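Local coordinates for universal stress protein (Archaeoglobus fulgidus, PDB 3LOQ) that probably acts in the stress response of this archaeon as a tandem universal stress protein that binds adenosine monophosphate, at residues Asp171-Tyr177 / Gly199-His205; His240-Leu244 / Ser276-Ser281. One frame throughout, in Å; residues are numbered along the deposited sequence.

Overall arrangement
Both interactions belong to the second of two tandem universal stress protein units. Interaction 1 (171-177 with 199-205) pairs two parallel strands of the sheet, and interaction 2 (240-244 with 276-281) packs two helices over one face of it. Their centres lie 14 Å apart, yet they touch directly: CB of A176 meets CD1 of I243 at 3.6 Å, and CD1 of I204 reaches the carbonyl O of A242 at 3.5 Å. I243 therefore faces the strands as well as the neighbouring helix. The AMP is held by residues earlier in the chain; the side chain of R280 in interaction 2 lies about 14 Å from the nucleotide, and neither contact forms part of its pocket.

Interaction 1: residues Asp171-Tyr177 / Gly199-His205; sequences DRVLVAY and GELHIIH
With CG anti to the backbone N (chi1 175°), L174 swings its CD1 branch across to CG2 of I204, 3.6 Å away. On the other face of the sheet, CG2 of V175 meets CD1 of L201 at 3.7 Å, and CB of Y177 lies 3.6 Å from CG2 of I203, the two side chains running side by side. The backbones are zipped by six hydrogen bonds in parallel register, from E200 N to D171 O at the start to Y177 N to I204 O at the end. In the middle, V173 O accepts H202 N at 2.7 Å. A weak bond follows from H205 ND1 to Y177 O (3.0 Å, bent to 125°). R172 lies alongside E200, but its guanidinium turns elsewhere, NH1 bonding to N251 O. Helix 181-197 packs on V175, L201 and I203, whereas helix 239-249 lies against L174, A176 and I204. Joined through helix 181-197, the two strands form the beta-alpha-beta crossover that opens the second universal stress protein unit, an alpha/beta fold with helices on both faces of a parallel sheet.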
# COMPACT_ATOMS: atom_id res chain seq x y z
N ASP A 171 12.42 8.88 0.76
CA ASP A 171 13.28 9.96 1.27
C ASP A 171 12.74 10.58 2.56
O ASP A 171 13.50 10.85 3.48
CB ASP A 171 13.50 11.06 0.22
CG ASP A 171 14.38 10.61 -0.93
OD1 ASP A 171 14.81 9.44 -0.94
OD2 ASP A 171 14.62 11.44 -1.83
N ARG A 172 11.43 10.82 2.62
CA ARG A 172 10.81 11.40 3.80
C ARG A 172 9.57 10.57 4.12
O ARG A 172 8.52 10.72 3.51
CB ARG A 172 10.44 12.88 3.56
CG ARG A 172 11.60 13.90 3.66
CD ARG A 172 11.38 15.12 2.73
NE ARG A 172 12.11 14.96 1.47
CZ ARG A 172 11.61 15.14 0.25
NH1 ARG A 172 10.35 15.51 0.08
NH2 ARG A 172 12.38 14.94 -0.81
N VAL A 173 9.72 9.66 5.06
CA VAL A 173 8.63 8.77 5.40
C VAL A 173 7.87 9.32 6.60
O VAL A 173 8.47 9.60 7.63
CB VAL A 173 9.14 7.38 5.71
CG1 VAL A 173 7.98 6.45 6.10
CG2 VAL A 173 9.90 6.85 4.50
N LEU A 174 6.56 9.50 6.42
CA LEU A 174 5.66 9.93 7.48
C LEU A 174 4.84 8.76 8.02
O LEU A 174 4.10 8.09 7.27
CB LEU A 174 4.72 11.02 6.96
CG LEU A 174 3.62 11.49 7.93
CD1 LEU A 174 4.18 12.03 9.27
CD2 LEU A 174 2.75 12.53 7.26
N VAL A 175 4.95 8.51 9.31
CA VAL A 175 4.22 7.41 9.93
C VAL A 175 3.09 7.94 10.80
O VAL A 175 3.32 8.66 11.77
CB VAL A 175 5.14 6.51 10.76
CG1 VAL A 175 4.37 5.31 11.30
CG2 VAL A 175 6.33 6.05 9.92
N ALA A 176 1.86 7.61 10.43
CA ALA A 176 0.74 7.86 11.32
C ALA A 176 0.81 6.80 12.42
O ALA A 176 0.75 5.60 12.15
CB ALA A 176 -0.56 7.77 10.53
N TYR A 177 0.99 7.24 13.67
CA TYR A 177 1.35 6.31 14.73
C TYR A 177 0.49 6.48 15.98
O TYR A 177 0.45 7.55 16.58
CB TYR A 177 2.83 6.46 15.07
CG TYR A 177 3.31 5.48 16.12
CD1 TYR A 177 3.64 4.17 15.78
CD2 TYR A 177 3.43 5.85 17.45
CE1 TYR A 177 4.08 3.26 16.74
CE2 TYR A 177 3.87 4.95 18.43
CZ TYR A 177 4.19 3.66 18.07
OH TYR A 177 4.63 2.78 19.04
N GLY A 199 17.12 8.32 4.45
CA GLY A 199 16.17 9.41 4.49
C GLY A 199 15.90 10.01 5.86
O GLY A 199 16.78 10.04 6.74
N GLU A 200 14.67 10.51 6.03
CA GLU A 200 14.20 11.10 7.28
C GLU A 200 12.92 10.39 7.68
O GLU A 200 12.05 10.15 6.85
CB GLU A 200 13.84 12.57 7.09
CG GLU A 200 14.99 13.52 6.94
CD GLU A 200 14.51 14.93 6.60
OE1 GLU A 200 15.33 15.75 6.15
OE2 GLU A 200 13.30 15.19 6.79
N LEU A 201 12.80 10.10 8.97
CA LEU A 201 11.60 9.49 9.51
C LEU A 201 10.78 10.54 10.21
O LEU A 201 11.31 11.32 11.00
CB LEU A 201 11.96 8.38 10.49
CG LEU A 201 10.83 7.70 11.24
CD1 LEU A 201 9.87 7.03 10.29
CD2 LEU A 201 11.48 6.68 12.17
N HIS A 202 9.49 10.58 9.90
CA HIS A 202 8.58 11.51 10.53
C HIS A 202 7.45 10.72 11.12
O HIS A 202 6.95 9.80 10.49
CB HIS A 202 8.05 12.52 9.50
CG HIS A 202 8.98 13.66 9.24
ND1 HIS A 202 9.93 13.64 8.24
CD2 HIS A 202 9.11 14.86 9.85
CE1 HIS A 202 10.60 14.78 8.24
NE2 HIS A 202 10.12 15.54 9.21
N ILE A 203 7.06 11.06 12.34
CA ILE A 203 6.02 10.34 13.05
C ILE A 203 4.97 11.34 13.50
O ILE A 203 5.30 12.32 14.17
CB ILE A 203 6.59 9.63 14.28
CG1 ILE A 203 7.73 8.70 13.87
CG2 ILE A 203 5.50 8.85 15.02
CD1 ILE A 203 8.38 8.00 15.01
N ILE A 204 3.72 11.14 13.10
CA ILE A 204 2.63 11.97 13.60
C ILE A 204 1.65 11.16 14.46
O ILE A 204 1.24 10.06 14.08
CB ILE A 204 1.86 12.69 12.47
CG1 ILE A 204 0.71 13.52 13.05
CG2 ILE A 204 1.34 11.68 11.43
CD1 ILE A 204 -0.00 14.40 12.02
N HIS A 205 1.29 11.69 15.62
CA HIS A 205 0.21 11.08 16.39
C HIS A 205 -0.88 12.11 16.60
O HIS A 205 -0.62 13.22 17.05
CB HIS A 205 0.71 10.55 17.73
CG HIS A 205 -0.38 10.15 18.67
ND1 HIS A 205 -1.30 9.16 18.37
CD2 HIS A 205 -0.69 10.57 19.92
CE1 HIS A 205 -2.13 9.00 19.39
NE2 HIS A 205 -1.78 9.84 20.34

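Interaction 2: residues His240-Leu244 / Ser276-Ser281; sequences HKAIL and SVIRRS
L244, V277 and H240 dominate the meeting of helices 239-249 and 273-280, two helices packed on one face of the alpha/beta sheet of the universal stress protein fold. The short segments run at 43° to each other with axes 9.6 Å apart, a spacing bridged by side chains, some of which reach the backbone of the other segment. L244 buries the most surface of the three and divides its branches. CD1 rests on CB of R280 at 3.7 Å and also lies against NE of that arginine, while CD2 goes to the helix end and touches CA of S281 at 3.8 Å. Just beyond, OG of S281 is bonded to V283 O. V277 meets the other helix through CG2, anti to its own carbonyl carbon, which packs against CB of H240 at 3.8 Å and, more loosely, against CG2 of I243. The side chain of V277 also lies on I255 and M257 of strand 254-258, so it fills the junction between both helices and the sheet. H240, itself partly exposed, has its CG between the backbone N and the carbonyl carbon: chi1 of 74° brings the ring over S276, and chi2 of -100° turns one face to it. CB of S276 makes a CH-pi contact there, 3.8 Å from the ring centroid, displaced toward CG, which it approaches to 3.5 Å.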
# COMPACT_ATOMS: atom_id res chain seq x y z
N HIS A 240 -7.47 12.09 9.58
CA HIS A 240 -7.06 12.12 8.19
C HIS A 240 -6.64 13.52 7.76
O HIS A 240 -5.82 13.68 6.87
CB HIS A 240 -8.14 11.54 7.25
CG HIS A 240 -9.32 12.44 7.05
ND1 HIS A 240 -10.51 12.26 7.72
CD2 HIS A 240 -9.51 13.49 6.22
CE1 HIS A 240 -11.37 13.18 7.33
NE2 HIS A 240 -10.79 13.94 6.42
N LYS A 241 -7.21 14.53 8.42
CA LYS A 241 -6.89 15.91 8.09
C LYS A 241 -5.51 16.28 8.58
O LYS A 241 -4.72 16.88 7.85
CB LYS A 241 -7.93 16.87 8.69
CG LYS A 241 -9.21 16.98 7.87
CD LYS A 241 -10.22 17.88 8.57
CE LYS A 241 -11.50 18.01 7.76
NZ LYS A 241 -12.50 18.85 8.46
N ALA A 242 -5.23 15.93 9.83
CA ALA A 242 -3.93 16.24 10.42
C ALA A 242 -2.80 15.50 9.70
O ALA A 242 -1.73 16.06 9.47
CB ALA A 242 -3.93 15.92 11.91
N ILE A 243 -3.06 14.26 9.33
CA ILE A 243 -2.07 13.46 8.63
C ILE A 243 -1.71 14.03 7.26
O ILE A 243 -0.53 14.15 6.94
CB ILE A 243 -2.53 12.01 8.48
CG1 ILE A 243 -2.52 11.34 9.86
CG2 ILE A 243 -1.66 11.25 7.45
CD1 ILE A 243 -3.33 10.03 9.92
N LEU A 244 -2.72 14.37 6.46
CA LEU A 244 -2.48 14.93 5.12
C LEU A 244 -1.85 16.33 5.20
O LEU A 244 -1.01 16.70 4.38
CB LEU A 244 -3.78 14.98 4.32
CG LEU A 244 -4.27 13.63 3.83
CD1 LEU A 244 -5.70 13.72 3.37
CD2 LEU A 244 -3.39 13.10 2.72
N SER A 276 -9.83 7.80 3.74
CA SER A 276 -9.64 9.22 3.47
C SER A 276 -8.18 9.58 3.15
O SER A 276 -7.90 10.31 2.20
CB SER A 276 -10.14 10.06 4.64
OG SER A 276 -11.51 9.85 4.82
N VAL A 277 -7.25 9.10 3.96
CA VAL A 277 -5.85 9.40 3.74
C VAL A 277 -5.43 8.90 2.36
O VAL A 277 -4.86 9.64 1.56
CB VAL A 277 -4.94 8.80 4.83
CG1 VAL A 277 -3.45 8.79 4.39
CG2 VAL A 277 -5.12 9.57 6.12
N ILE A 278 -5.72 7.63 2.10
CA ILE A 278 -5.33 7.01 0.85
C ILE A 278 -5.94 7.74 -0.35
O ILE A 278 -5.28 7.94 -1.36
CB ILE A 278 -5.76 5.53 0.82
CG1 ILE A 278 -4.96 4.72 1.85
CG2 ILE A 278 -5.61 4.94 -0.58
CD1 ILE A 278 -5.47 3.33 2.07
N ARG A 279 -7.18 8.18 -0.21
CA ARG A 279 -7.88 8.76 -1.35
C ARG A 279 -7.33 10.13 -1.73
O ARG A 279 -7.21 10.43 -2.91
CB ARG A 279 -9.37 8.87 -1.06
CG ARG A 279 -10.22 9.29 -2.26
CD ARG A 279 -11.71 9.26 -1.87
NE ARG A 279 -12.10 10.56 -1.36
CZ ARG A 279 -12.43 10.82 -0.11
NH1 ARG A 279 -12.45 9.87 0.81
NH2 ARG A 279 -12.75 12.07 0.21
N ARG A 280 -6.99 10.94 -0.73
CA ARG A 280 -6.59 12.33 -0.97
C ARG A 280 -5.08 12.51 -0.97
O ARG A 280 -4.57 13.60 -1.24
CB ARG A 280 -7.24 13.25 0.07
CG ARG A 280 -8.68 12.86 0.41
CD ARG A 280 -9.58 14.04 0.74
NE ARG A 280 -9.20 14.73 1.97
CZ ARG A 280 -8.88 16.03 2.02
NH1 ARG A 280 -8.90 16.75 0.90
NH2 ARG A 280 -8.54 16.59 3.18
N SER A 281 -4.35 11.43 -0.70
CA SER A 281 -2.90 11.52 -0.67
C SER A 281 -2.33 11.61 -2.07
O SER A 281 -2.71 10.85 -2.96
CB SER A 281 -2.27 10.34 0.08
OG SER A 281 -0.87 10.30 -0.17